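Local coordinates for centrosomal protein of 104 kDa (Homo sapiens, PDB 5LPH) that is required for ciliogenesis and for the structural integrity of the ciliary tip, and interacts with tubulin, its TOG domain being the part described, at residues 92-97 and 139-144. Residues are numbered along the deposited sequence; the frame is centred on the assembly and turned at random.
Sequences ASVFLV and ERTIPV
With CG1 turned trans to the backbone N (chi1 168°), Val94 aims that methyl across the gap at Arg140, whose CB lies 3.7 Å from Val94 CG1. Val97 takes the same rotamer, and its CG1 meets Thr141 CG2 at 3.9 Å, the two side chains approaching at a slant. Val94 and Arg140 instead cross at about a right angle. Val94 CG1 also meets Arg140 CG, more loosely, and the arginine chain bends at chi2 and chi3; aliphatic at its root and charged at its end, arginine suits this exposed border. Segments 92-97, on helix 83-100, and 139-144, on helix 131-147, run almost parallel (6°), their axes coming within 9.6 Å. With helix 106-126 between them in the chain, such next-but-one neighbours are consistent with the alpha-solenoid stacking of HEAT-repeat TOG domains. Short, branched valines fit such a spacing. Thr141 suits its buried place because its two branches divide the work: CG2 packs against the valine, while OG1 hydrogen-bonds to the carbonyl O of Cys137 one turn earlier. Leu116 of helix 106-126 touches both Val97 and Thr141, covering one flank of the seam. Arg98 NH1 hydrogen-bonds to Arg140 O, which the kink at 143-144 leaves without Val144 N.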
loop_
_atom_site.group_PDB
_atom_site.type_symbol
_atom_site.label_atom_id
_atom_site.label_comp_id
_atom_site.label_asym_id
_atom_site.label_seq_id
_atom_site.Cartn_x
_atom_site.Cartn_y
_atom_site.Cartn_z
ATOM N N ALA A 92 19.281 1.019 -0.840
ATOM C CA ALA A 92 19.471 2.168 -1.725
ATOM C C ALA A 92 18.464 2.148 -2.878
ATOM O O ALA A 92 17.942 3.193 -3.272
ATOM C CB ALA A 92 20.883 2.179 -2.273
ATOM N N SER A 93 18.206 0.957 -3.413
ATOM C CA SER A 93 17.223 0.779 -4.476
ATOM C C SER A 93 15.800 1.073 -4.008
ATOM O O SER A 93 15.034 1.714 -4.725
ATOM C CB SER A 93 17.315 -0.628 -5.061
ATOM O OG SER A 93 18.604 -0.824 -5.609
ATOM N N VAL A 94 15.464 0.625 -2.802
ATOM C CA VAL A 94 14.161 0.923 -2.204
ATOM C C VAL A 94 13.981 2.428 -1.973
ATOM O O VAL A 94 12.876 2.952 -2.153
ATOM C CB VAL A 94 13.935 0.105 -0.905
ATOM C CG1 VAL A 94 12.733 0.611 -0.122
ATOM C CG2 VAL A 94 13.741 -1.365 -1.249
ATOM N N PHE A 95 15.057 3.113 -1.583
ATOM C CA PHE A 95 15.045 4.577 -1.437
ATOM C C PHE A 95 14.639 5.279 -2.750
ATOM O O PHE A 95 13.835 6.212 -2.731
ATOM C CB PHE A 95 16.406 5.087 -0.918
ATOM C CG PHE A 95 16.548 6.587 -0.936
ATOM C CD1 PHE A 95 17.079 7.235 -2.047
ATOM C CD2 PHE A 95 16.162 7.351 0.155
ATOM C CE1 PHE A 95 17.207 8.614 -2.074
ATOM C CE2 PHE A 95 16.293 8.734 0.138
ATOM C CZ PHE A 95 16.815 9.366 -0.982
ATOM N N LEU A 96 15.194 4.827 -3.873
ATOM C CA LEU A 96 14.851 5.383 -5.189
ATOM C C LEU A 96 13.451 4.978 -5.671
ATOM O O LEU A 96 12.750 5.803 -6.251
ATOM C CB LEU A 96 15.907 5.015 -6.237
ATOM C CG LEU A 96 17.283 5.673 -6.083
ATOM C CD1 LEU A 96 18.198 5.192 -7.190
ATOM C CD2 LEU A 96 17.208 7.194 -6.099
ATOM N N VAL A 97 13.052 3.728 -5.427
ATOM C CA VAL A 97 11.687 3.270 -5.734
ATOM C C VAL A 97 10.646 4.131 -5.023
ATOM O O VAL A 97 9.677 4.575 -5.634
ATOM C CB VAL A 97 11.496 1.777 -5.375
ATOM C CG1 VAL A 97 10.022 1.387 -5.250
ATOM C CG2 VAL A 97 12.182 0.910 -6.419
ATOM N N GLU A 139 7.293 -1.796 4.012
ATOM C CA GLU A 139 7.036 -0.650 4.908
ATOM C C GLU A 139 7.409 0.706 4.305
ATOM O O GLU A 139 6.756 1.706 4.584
ATOM C CB GLU A 139 7.756 -0.828 6.257
ATOM C CG GLU A 139 7.217 -1.976 7.103
ATOM C CD GLU A 139 8.142 -2.391 8.247
ATOM O OE1 GLU A 139 9.378 -2.367 8.060
ATOM O OE2 GLU A 139 7.637 -2.768 9.333
ATOM N N ARG A 140 8.465 0.736 3.497
ATOM C CA ARG A 140 8.914 1.979 2.858
ATOM C C ARG A 140 8.125 2.376 1.614
ATOM O O ARG A 140 8.164 3.547 1.244
ATOM C CB ARG A 140 10.402 1.889 2.497
ATOM C CG ARG A 140 11.350 1.707 3.678
ATOM C CD ARG A 140 11.260 2.842 4.682
ATOM N NE ARG A 140 11.683 4.127 4.127
ATOM C CZ ARG A 140 11.422 5.323 4.663
ATOM N NH1 ARG A 140 10.697 5.444 5.776
ATOM N NH2 ARG A 140 11.884 6.419 4.074
ATOM N N THR A 141 7.429 1.428 0.976
ATOM C CA THR A 141 6.736 1.677 -0.298
ATOM C C THR A 141 5.215 1.689 -0.223
ATOM O O THR A 141 4.591 2.502 -0.906
ATOM C CB THR A 141 7.153 0.666 -1.379
ATOM O OG1 THR A 141 6.822 -0.663 -0.964
ATOM C CG2 THR A 141 8.643 0.765 -1.650
ATOM N N ILE A 142 4.610 0.810 0.582
ATOM C CA ILE A 142 3.140 0.686 0.583
ATOM C C ILE A 142 2.409 1.976 0.993
ATOM O O ILE A 142 1.430 2.337 0.341
ATOM C CB ILE A 142 2.606 -0.569 1.368
ATOM C CG1 ILE A 142 1.084 -0.729 1.253
ATOM C CG2 ILE A 142 2.821 -0.508 2.871
ATOM C CD1 ILE A 142 0.562 -0.874 -0.144
ATOM N N PRO A 143 2.888 2.691 2.038
ATOM C CA PRO A 143 2.198 3.941 2.401
ATOM C C PRO A 143 2.232 5.010 1.299
ATOM O O PRO A 143 1.259 5.741 1.116
ATOM C CB PRO A 143 2.965 4.425 3.644
ATOM C CG PRO A 143 3.705 3.233 4.140
ATOM C CD PRO A 143 4.068 2.481 2.897
ATOM N N VAL A 144 3.339 5.075 0.567
ATOM C CA VAL A 144 3.488 6.028 -0.528
ATOM C C VAL A 144 2.612 5.593 -1.707
ATOM O O VAL A 144 2.019 6.425 -2.396
ATOM C CB VAL A 144 4.960 6.151 -0.973
ATOM C CG1 VAL A 144 5.097 7.176 -2.085
ATOM C CG2 VAL A 144 5.834 6.555 0.209
#